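PDB 6WM6: extracellular solute-binding protein, family 5 from Chelativorans sp., which binds EDTA and other aminopolycarboxylates in the periplasm and probably presents them to an ABC transporter for uptake. Local coordinates for residues G33-I36 with T37-N40; G68-A71 with V72-T75; A280-D283 with M284-A288; A333-L336 with K337-A341; A553-T556 with A557-L561. All blocks are in the same frame, centred on the assembly; numbering follows the deposited sequence. Where two conformers were deposited one is given.

Interaction 1: G33-I36 with T37-N40; sequences GELI and TTVN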
# COMPACT_ATOMS: atom_id res chain seq x y z
N GLY A 33 -18.56 5.66 20.79
CA GLY A 33 -19.20 4.47 20.31
C GLY A 33 -18.84 4.06 18.92
O GLY A 33 -19.35 3.06 18.43
N GLU A 34 -17.98 4.82 18.23
CA GLU A 34 -17.55 4.46 16.90
C GLU A 34 -16.35 3.54 16.94
O GLU A 34 -15.47 3.71 17.80
CB GLU A 34 -17.17 5.73 16.12
CG GLU A 34 -18.34 6.61 15.84
CD GLU A 34 -17.95 7.90 15.14
OE1 GLU A 34 -16.89 8.47 15.50
OE2 GLU A 34 -18.69 8.31 14.23
N LEU A 35 -16.36 2.53 16.11
CA LEU A 35 -15.24 1.64 15.86
C LEU A 35 -14.58 2.07 14.57
O LEU A 35 -15.14 2.85 13.80
CB LEU A 35 -15.69 0.19 15.72
CG LEU A 35 -16.04 -0.59 17.01
CD1 LEU A 35 -17.00 0.15 17.89
CD2 LEU A 35 -16.59 -1.95 16.59
N ILE A 36 -13.39 1.53 14.29
CA ILE A 36 -12.70 1.93 13.05
C ILE A 36 -13.54 1.62 11.83
O ILE A 36 -13.46 2.32 10.83
CB ILE A 36 -11.30 1.27 13.03
CG1 ILE A 36 -10.42 1.95 11.97
CG2 ILE A 36 -11.38 -0.22 12.79
CD1 ILE A 36 -10.02 3.31 12.27
N THR A 37 -14.39 0.61 11.90
CA THR A 37 -15.24 0.22 10.79
C THR A 37 -16.57 0.97 10.74
O THR A 37 -17.29 0.85 9.72
CB THR A 37 -15.55 -1.29 10.92
OG1 THR A 37 -16.06 -1.51 12.23
CG2 THR A 37 -14.30 -2.12 10.69
N THR A 38 -16.92 1.75 11.77
CA THR A 38 -18.21 2.44 11.82
C THR A 38 -18.08 3.95 12.02
O THR A 38 -19.12 4.63 12.14
CB THR A 38 -19.13 1.86 12.90
OG1 THR A 38 -18.51 2.02 14.18
CG2 THR A 38 -19.41 0.39 12.64
N VAL A 39 -16.87 4.51 12.00
CA VAL A 39 -16.70 5.96 12.13
C VAL A 39 -17.57 6.66 11.08
O VAL A 39 -17.63 6.24 9.92
CB VAL A 39 -15.21 6.31 11.92
CG1 VAL A 39 -15.02 7.86 11.89
CG2 VAL A 39 -14.31 5.72 13.02
N ASN A 40 -18.24 7.72 11.48
CA ASN A 40 -18.99 8.57 10.56
C ASN A 40 -20.05 7.80 9.78
O ASN A 40 -20.19 7.96 8.57
CB ASN A 40 -18.05 9.33 9.59
CG ASN A 40 -18.78 10.40 8.79
OD1 ASN A 40 -19.82 10.90 9.21
ND2 ASN A 40 -18.25 10.72 7.64
O HOH W 1 -20.26 1.62 16.28
O HOH W 2 -20.81 7.31 13.58

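Interaction 2: G68-A71 with V72-T75; sequences GNNA and VVRT. With SO4 (sulfate ion), chain B; SO4 (sulfate ion), chain C.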
# COMPACT_ATOMS: atom_id res chain seq x y z
N GLY A 68 -0.26 1.52 -13.78
CA GLY A 68 -1.46 1.97 -13.11
C GLY A 68 -1.52 1.71 -11.63
O GLY A 68 -2.44 2.18 -10.97
N ASN A 69 -0.54 0.99 -11.08
CA ASN A 69 -0.59 0.55 -9.69
C ASN A 69 -0.16 1.68 -8.77
O ASN A 69 1.02 1.83 -8.43
CB ASN A 69 0.30 -0.67 -9.49
CG ASN A 69 0.43 -1.07 -8.05
OD1 ASN A 69 -0.57 -1.23 -7.37
ND2 ASN A 69 1.67 -1.23 -7.58
N ASN A 70 -1.12 2.49 -8.34
CA ASN A 70 -0.87 3.50 -7.31
C ASN A 70 -2.21 3.84 -6.66
O ASN A 70 -3.29 3.50 -7.17
CB ASN A 70 -0.14 4.72 -7.86
CG ASN A 70 -0.95 5.51 -8.86
OD1 ASN A 70 -2.08 5.95 -8.57
ND2 ASN A 70 -0.39 5.74 -10.04
N ALA A 71 -2.14 4.52 -5.52
CA ALA A 71 -3.34 4.77 -4.74
C ALA A 71 -4.32 5.71 -5.45
O ALA A 71 -5.53 5.64 -5.19
CB ALA A 71 -2.98 5.35 -3.37
N VAL A 72 -3.86 6.59 -6.33
CA VAL A 72 -4.77 7.47 -7.05
C VAL A 72 -5.63 6.67 -8.03
O VAL A 72 -6.87 6.80 -8.06
CB VAL A 72 -4.01 8.61 -7.75
CG1 VAL A 72 -4.94 9.40 -8.65
CG2 VAL A 72 -3.36 9.50 -6.71
N VAL A 73 -4.99 5.85 -8.87
CA VAL A 73 -5.76 5.04 -9.81
C VAL A 73 -6.70 4.11 -9.05
O VAL A 73 -7.84 3.87 -9.47
CB VAL A 73 -4.81 4.28 -10.76
CG1 VAL A 73 -5.61 3.44 -11.76
CG2 VAL A 73 -3.92 5.26 -11.50
N ARG A 74 -6.23 3.56 -7.95
CA ARG A 74 -7.06 2.66 -7.15
C ARG A 74 -8.28 3.41 -6.63
O ARG A 74 -9.41 2.91 -6.72
CB ARG A 74 -6.22 2.07 -6.02
CG ARG A 74 -6.70 0.73 -5.52
CD ARG A 74 -5.71 0.08 -4.54
NE ARG A 74 -4.40 -0.14 -5.14
CZ ARG A 74 -3.27 0.47 -4.78
NH1 ARG A 74 -3.25 1.36 -3.81
NH2 ARG A 74 -2.16 0.18 -5.42
N THR A 75 -8.07 4.60 -6.07
CA THR A 75 -9.18 5.39 -5.53
C THR A 75 -10.19 5.76 -6.61
O THR A 75 -11.41 5.63 -6.40
CB THR A 75 -8.61 6.65 -4.86
OG1 THR A 75 -7.89 6.24 -3.69
CG2 THR A 75 -9.70 7.62 -4.42
S SO4 B . 1.61 4.58 -3.83
O1 SO4 B . 0.19 4.23 -3.87
O2 SO4 B . 1.77 5.95 -4.27
O3 SO4 B . 2.12 4.42 -2.44
O4 SO4 B . 2.34 3.69 -4.73
S SO4 C . 3.23 -1.56 -4.02
O1 SO4 C . 1.84 -1.99 -4.10
O2 SO4 C . 3.43 -0.48 -4.99
O3 SO4 C . 3.50 -1.03 -2.68
O4 SO4 C . 4.11 -2.67 -4.34

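Interaction 3: A280-D283 with M284-A288; sequences ATQD and MVEQA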
# COMPACT_ATOMS: atom_id res chain seq x y z
N ALA A 280 1.19 13.83 6.51
CA ALA A 280 0.61 14.93 7.29
C ALA A 280 1.56 15.36 8.40
O ALA A 280 2.25 14.54 9.00
CB ALA A 280 -0.72 14.49 7.90
N THR A 281 1.57 16.66 8.67
CA THR A 281 2.45 17.26 9.66
C THR A 281 1.63 17.80 10.82
O THR A 281 0.40 17.90 10.75
CB THR A 281 3.22 18.44 9.04
OG1 THR A 281 2.27 19.44 8.62
CG2 THR A 281 4.04 17.99 7.85
N GLN A 282 2.34 18.18 11.89
CA GLN A 282 1.69 18.86 13.00
C GLN A 282 1.00 20.14 12.54
O GLN A 282 -0.13 20.41 12.93
CB GLN A 282 2.72 19.17 14.09
CG GLN A 282 2.13 19.86 15.30
CD GLN A 282 3.11 19.96 16.46
OE1 GLN A 282 4.27 19.57 16.35
NE2 GLN A 282 2.65 20.50 17.58
N ASP A 283 1.68 20.94 11.70
CA ASP A 283 1.06 22.17 11.22
C ASP A 283 -0.21 21.89 10.44
O ASP A 283 -1.21 22.60 10.57
CB ASP A 283 2.04 22.97 10.36
CG ASP A 283 1.45 24.29 9.90
OD1 ASP A 283 1.12 25.13 10.76
OD2 ASP A 283 1.30 24.48 8.67
N MET A 284 -0.20 20.83 9.62
CA MET A 284 -1.39 20.48 8.85
C MET A 284 -2.54 20.09 9.77
O MET A 284 -3.69 20.51 9.56
CB MET A 284 -1.03 19.34 7.90
CG MET A 284 -2.17 18.86 7.03
SD MET A 284 -1.64 17.47 6.00
CE MET A 284 -0.19 18.17 5.20
N VAL A 285 -2.25 19.30 10.81
CA VAL A 285 -3.29 18.90 11.76
C VAL A 285 -3.85 20.11 12.49
O VAL A 285 -5.07 20.23 12.68
CB VAL A 285 -2.72 17.86 12.76
CG1 VAL A 285 -3.73 17.55 13.84
CG2 VAL A 285 -2.30 16.61 12.01
N GLU A 286 -2.97 21.01 12.93
CA GLU A 286 -3.43 22.18 13.67
C GLU A 286 -4.29 23.06 12.78
O GLU A 286 -5.33 23.57 13.21
CB GLU A 286 -2.23 22.95 14.22
CG GLU A 286 -1.52 22.22 15.36
CD GLU A 286 -0.23 22.90 15.78
OE1 GLU A 286 0.23 23.82 15.07
OE2 GLU A 286 0.33 22.50 16.82
N GLN A 287 -3.90 23.21 11.51
CA GLN A 287 -4.70 24.01 10.59
C GLN A 287 -6.08 23.40 10.38
O GLN A 287 -7.10 24.09 10.42
CB GLN A 287 -3.95 24.16 9.26
CG GLN A 287 -4.59 25.16 8.33
CD GLN A 287 -3.64 25.64 7.26
OE1 GLN A 287 -2.46 25.27 7.24
NE2 GLN A 287 -4.14 26.49 6.36
N ALA A 288 -6.13 22.08 10.14
CA ALA A 288 -7.42 21.43 9.94
C ALA A 288 -8.31 21.55 11.17
O ALA A 288 -9.52 21.81 11.05
CB ALA A 288 -7.19 19.95 9.61

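Interaction 4: A333-L336 with K337-A341; sequences AGDL and KAKTA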
# COMPACT_ATOMS: atom_id res chain seq x y z
N ALA A 333 16.06 5.35 18.05
CA ALA A 333 14.70 5.32 17.52
C ALA A 333 13.72 6.03 18.44
O ALA A 333 12.75 6.62 17.95
CB ALA A 333 14.26 3.87 17.28
N GLY A 334 13.96 6.00 19.74
CA GLY A 334 13.11 6.75 20.66
C GLY A 334 13.15 8.23 20.36
O GLY A 334 12.12 8.90 20.30
N ASP A 335 14.35 8.76 20.15
CA ASP A 335 14.48 10.18 19.81
C ASP A 335 13.91 10.47 18.44
O ASP A 335 13.27 11.50 18.22
CB ASP A 335 15.96 10.58 19.86
CG ASP A 335 16.15 12.07 19.62
OD1 ASP A 335 15.76 12.86 20.52
OD2 ASP A 335 16.67 12.47 18.54
N LEU A 336 14.12 9.57 17.48
CA LEU A 336 13.58 9.77 16.15
C LEU A 336 12.07 9.96 16.21
O LEU A 336 11.51 10.88 15.60
CB LEU A 336 13.93 8.53 15.32
CG LEU A 336 14.07 8.61 13.82
CD1 LEU A 336 15.01 9.70 13.38
CD2 LEU A 336 14.58 7.26 13.34
N LYS A 337 11.38 9.09 16.95
CA LYS A 337 9.94 9.19 17.06
C LYS A 337 9.52 10.36 17.94
O LYS A 337 8.52 11.01 17.66
CB LYS A 337 9.39 7.85 17.59
CG LYS A 337 7.89 7.70 17.45
CD LYS A 337 7.40 6.30 17.83
CE LYS A 337 7.43 6.03 19.31
NZ LYS A 337 6.35 6.78 20.04
N ALA A 338 10.30 10.64 19.00
CA ALA A 338 9.99 11.77 19.88
C ALA A 338 10.04 13.10 19.15
O ALA A 338 9.27 14.02 19.48
CB ALA A 338 10.98 11.81 21.05
N LYS A 339 10.92 13.23 18.16
CA LYS A 339 11.07 14.49 17.45
C LYS A 339 10.13 14.65 16.27
O LYS A 339 9.82 15.78 15.88
CB LYS A 339 12.51 14.63 16.94
CG LYS A 339 13.58 14.66 18.01
CD LYS A 339 13.79 16.07 18.53
CE LYS A 339 15.01 16.15 19.44
NZ LYS A 339 14.83 15.39 20.70
N THR A 340 9.65 13.56 15.67
CA THR A 340 8.92 13.63 14.42
C THR A 340 7.47 13.17 14.48
O THR A 340 6.71 13.49 13.57
CB THR A 340 9.64 12.81 13.33
OG1 THR A 340 9.70 11.43 13.74
CG2 THR A 340 11.03 13.33 13.09
N ALA A 341 7.10 12.37 15.47
CA ALA A 341 5.73 11.87 15.60
C ALA A 341 5.11 12.25 16.93
O ALA A 341 3.97 12.75 16.96
CB ALA A 341 5.72 10.33 15.45

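Interaction 5: A553-T556 with A557-L561; sequences AYNT and AEWGL. With EDO (1,2-ethanediol), chain G.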
# COMPACT_ATOMS: atom_id res chain seq x y z
N ALA A 553 -12.02 5.13 -0.59
CA ALA A 553 -13.01 4.87 -1.62
C ALA A 553 -13.46 3.43 -1.68
O ALA A 553 -14.15 3.04 -2.64
CB ALA A 553 -12.52 5.37 -2.99
N TYR A 554 -13.18 2.64 -0.66
CA TYR A 554 -13.65 1.26 -0.62
C TYR A 554 -15.16 1.11 -0.57
O TYR A 554 -15.66 0.02 -0.90
CB TYR A 554 -13.04 0.50 0.57
CG TYR A 554 -13.71 0.72 1.91
CD1 TYR A 554 -13.70 1.96 2.54
CD2 TYR A 554 -14.35 -0.34 2.56
CE1 TYR A 554 -14.32 2.14 3.78
CE2 TYR A 554 -14.97 -0.15 3.81
CZ TYR A 554 -14.93 1.09 4.39
OH TYR A 554 -15.55 1.29 5.61
N ASN A 555 -15.90 2.15 -0.18
CA ASN A 555 -17.35 2.03 0.04
C ASN A 555 -18.13 3.20 -0.55
O ASN A 555 -19.10 3.68 0.06
CB ASN A 555 -17.67 1.89 1.53
CG ASN A 555 -17.46 3.17 2.27
OD1 ASN A 555 -16.60 3.97 1.89
ND2 ASN A 555 -18.22 3.38 3.34
N THR A 556 -17.77 3.67 -1.74
CA THR A 556 -18.42 4.85 -2.30
C THR A 556 -19.92 4.66 -2.54
O THR A 556 -20.65 5.66 -2.57
CB THR A 556 -17.79 5.37 -3.60
OG1 THR A 556 -17.96 4.43 -4.68
CG2 THR A 556 -16.32 5.74 -3.41
N ALA A 557 -20.40 3.42 -2.68
CA ALA A 557 -21.85 3.23 -2.79
C ALA A 557 -22.59 3.82 -1.61
O ALA A 557 -23.78 4.14 -1.74
CB ALA A 557 -22.20 1.75 -2.88
N GLU A 558 -21.93 3.96 -0.46
CA GLU A 558 -22.57 4.41 0.76
C GLU A 558 -22.41 5.91 1.01
O GLU A 558 -23.09 6.44 1.88
CB GLU A 558 -22.03 3.63 1.95
CG GLU A 558 -22.32 2.12 1.87
CD GLU A 558 -21.42 1.22 2.70
OE1 GLU A 558 -20.69 1.69 3.61
OE2 GLU A 558 -21.43 -0.01 2.45
N TRP A 559 -21.54 6.58 0.28
CA TRP A 559 -21.28 7.99 0.52
C TRP A 559 -22.49 8.84 0.15
O TRP A 559 -23.13 8.63 -0.88
CB TRP A 559 -20.13 8.48 -0.34
CG TRP A 559 -18.76 7.96 -0.01
CD1 TRP A 559 -18.43 7.00 0.92
CD2 TRP A 559 -17.54 8.37 -0.61
NE1 TRP A 559 -17.08 6.80 0.92
CE2 TRP A 559 -16.50 7.62 -0.02
CE3 TRP A 559 -17.22 9.29 -1.61
CZ2 TRP A 559 -15.17 7.77 -0.39
CZ3 TRP A 559 -15.90 9.45 -1.97
CH2 TRP A 559 -14.88 8.70 -1.35
N GLY A 560 -22.77 9.85 0.96
CA GLY A 560 -23.84 10.78 0.63
C GLY A 560 -23.83 11.94 1.58
O GLY A 560 -23.13 11.92 2.60
N LEU A 561 -24.65 12.94 1.26
CA LEU A 561 -24.73 14.15 2.07
C LEU A 561 -25.89 14.04 3.06
O LEU A 561 -26.98 13.59 2.72
CB LEU A 561 -24.95 15.37 1.17
CG LEU A 561 -23.75 15.66 0.27
CD1 LEU A 561 -24.15 16.67 -0.80
CD2 LEU A 561 -22.59 16.19 1.06
C1 EDO G . -16.56 0.86 -3.99
O1 EDO G . -16.29 2.26 -4.03
C2 EDO G . -18.06 0.59 -4.17
O2 EDO G . -18.84 0.99 -3.01
O HOH W 3 -22.99 7.03 -2.96

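Interaction 1: G33-I36 with T37-N40
A type I beta turn runs from Leu35 to Thr38 in the surface loop before strand 49-54, with Ile36 and Thr37 at its two corners. Its closing bond runs from Thr38 N to Leu35 O at 2.9 Å. The Thr38 side chain makes a second bond between the same two residues. Its OG1 accepts from Leu35 N at 2.9 Å along a nearly straight line (163°). This is possible because OG1 stands between the backbone N and the carbonyl carbon (chi1 61°), turned back toward the incoming limb of the turn. A water then joins Thr38 OG1, at 2.8 Å, to Gly33 O, at 2.7 Å. A valine at Thr38 would probably leave Leu35 N without its acceptor and break the water bridge to Gly33.

Glu34 spans the open end of the turn. Its chain is extended beyond CG, and its carboxylate reaches the far limb. There OE2 accepts from Asn40 N at 2.8 Å, met from above the carboxylate plane. The Glu34 and Val39 side chains cross at about a right angle. Val39 CG2 lies close to Leu35 O, at 3.1 Å. Beyond the turn, Val39 O is bonded to Arg544, and the Asn40 side chain donates to Leu543 O and Ile540 O. The arrangement is typical of a beta turn reinforced by side chains, with a threonine hydroxyl and a glutamate carboxylate each capturing a backbone N-H across the bend.

Interaction 2: G68-A71 with V72-T75
From Gly68 to Ala71 the chain passes through an inverse gamma turn centred on Asn69 and enters helix 71-77, whose first turn is closed by Arg74 N to Asn70 O at 3.0 Å. Asn70 is the N-cap. Its CG is rotated to chi1 66°, which brings OD1 back over the helix start. There OD1 accepts from Val73 N at 2.9 Å, nearly straight at 169°. Val73 CB packs against Gly68 O at 3.2 Å.

Arg74 folds back along the loop, with its chain bent at chi3. Asn70 O lies over one face of the guanidinium, and Asn69 OD1 lies at its edge. The bond from Arg74 NH2 to Asn69 OD1 is weak, at 2.9 Å. The stronger hold on this side chain is NH1 to Gln549 O. Ala71 O, one residue past the cap, is gripped twice, by Thr75 N and Thr75 OG1 from a turn further along the helix, each at 2.9 Å and from opposite faces of its plane.

Two sulfates, probably from the crystallisation liquor, lie beside the loop. Ala71 N donates to O1 of the chain B ion at 2.9 Å, and Asn69 ND2 makes a weak bond to the chain C ion. The N-H groups of the helix start and the nearby Arg74 guanidinium probably make this corner electropositive, consistent with its attraction for anions.

Interaction 3: A280-D283 with M284-A288
Thr281 caps the N-terminus of helix 282-290 through its hydroxyl, which accepts from Met284 N; OG1 to N is 3.0 Å. A chi1 of 62° folds OG1 back over the helix start to reach that N-H. The first backbone bonds follow at once, with Val285 N to Thr281 O at 3.0 Å and Glu286 N to Gln282 O at 2.9 Å.

On the outer surface of the helix, Gln282 NE2 donates to Glu286 OE2 at 3.2 Å. The carboxylate oxygen is met from above its plane, and the amide and carboxylate planes are 73° apart. Both chains are extended beyond CG, and Glu286 OE2 also lies 3.5 Å from Gln282 CG. With an alanine in place of Gln282, the Glu286 carboxylate would probably lose this amide donor and turn more readily.

On another side of the helix start, Met284 bends at chi3 and brings SD to 3.7 Å from Ala280 CB. Ala280 in turn rests on Ala533 of strand 524-537. Ala280 O is bonded to the Tyr344 hydroxyl.

The contact buries Thr281 N with no partner. The cap therefore satisfies the N-H of Met284 but not that of the capping residue itself.

Interaction 4: A333-L336 with K337-A341
Lys339 arches back over one turn of helix 333-340 to reach Asp335. Its CB lies 3.5 Å from Asp335 O. CG comes closer to the same oxygen, at 3.2 Å, so the start of the side chain lies against the backbone carbonyl. The chain bends at chi2 (-86°), runs straight through CD, and bends again at chi4 (-67°). The two bends turn it round the carboxylate. CE passes Asp335 OD1 at 3.5 Å. At the tip, NZ forms a salt bridge to OD1 at 2.7 Å. It arrives on the syn side of the carboxylate, only 18° out of its plane.

The other Asp335 oxygen, OD2, is bonded to the hydroxyl of Tyr428, so each carboxylate oxygen has its own partner. Lys339 N also bonds to Asp335 O, at 2.9 Å, and the same two residues are thus joined by backbone and side chain.

One residue further on, the helix is running out. Thr340 N makes only a weak bond to Leu336 O, while Thr340 OG1 donates to that oxygen at 2.7 Å. The hydroxyl also pairs with Tyr528. The Leu336 side chain packs on Met421 and Leu424 of helix 416-429 and on Ile527 of strand 524-537.

The chemistry divides the helix. A charged pair four residues apart secures the more exposed side, and near the end a threonine hydroxyl gives Leu336 O a short bond where the Thr340 N-H bonds it only weakly.

Interaction 5: A553-T556 with A557-L561
The indole of Trp559 carries the methyl of Thr556 on one face. Thr556 CG2 stands 3.7 Å from the centroid of the six-membered ring, only 6° off its normal, a CH-pi contact. At the ring edge, Trp559 NE1 donates to Asn555 OD1 at 3.0 Å. This bond is bent (137°), and the donor lies above the carbonyl plane of the amide. Ala553 CA approaches the ring obliquely at CZ2. The Asn555 amide and the indole are almost perpendicular.

The other end of the same amide turns to Glu558. Asn555 ND2 donates to Glu558 OE1 at 3.0 Å, close to straight, and OE1 is met from above the carboxylate plane. Asn555 ND2 also bonds to Asn542 O. Both ends of this buried amide are therefore held, which should fix its rotation.

The backbone is a tight 3-10 turn. Glu558 N bonds to Asn555 O at 2.9 Å, and Trp559 N to Thr556 O at 3.1 Å. With chi1 at 67°, Thr556 turns OG1 off the ring and lays CG2 on the indole. OG1 itself donates to O1 of a bound 1,2-ethanediol, probably from the crystallisation liquor, at 2.8 Å. The other ethanediol oxygen, O2, accepts from Ala557 N at 2.9 Å.

The turn leads directly into strand 560-561. There Gly560 pairs with Leu541 in the small antiparallel sheet with strand 540-541, and Leu561 pairs with Gly45. Glu558 O is held by Asn542, and Thr556 packs on Pro79 in a loop beyond helix 71-77.

In the fold
Interactions 2 and 5 touch directly: Thr75 O lies 3.6 Å from Ala553 CB. Interaction 1 does not touch interaction 5, but their nearest atoms are about 4 Å apart, and residues 540-544 serve both. Asn542 pairs with Asn40 and also holds Asn555 and Glu558, while Arg544 bonds to Val39 O and Tyr554 OH. Interactions 3 and 4 both lean on strand 524-537, with nearest atoms about 6 Å apart. The centre of interaction 2 lies about 10 Å from the centre of the chain, nearer than any of the others. Its sulfates also bond to Tyr460, Arg480 and Gln549, consistent with an anion-binding region. Interactions 4 and 5 have centres about 36 Å apart.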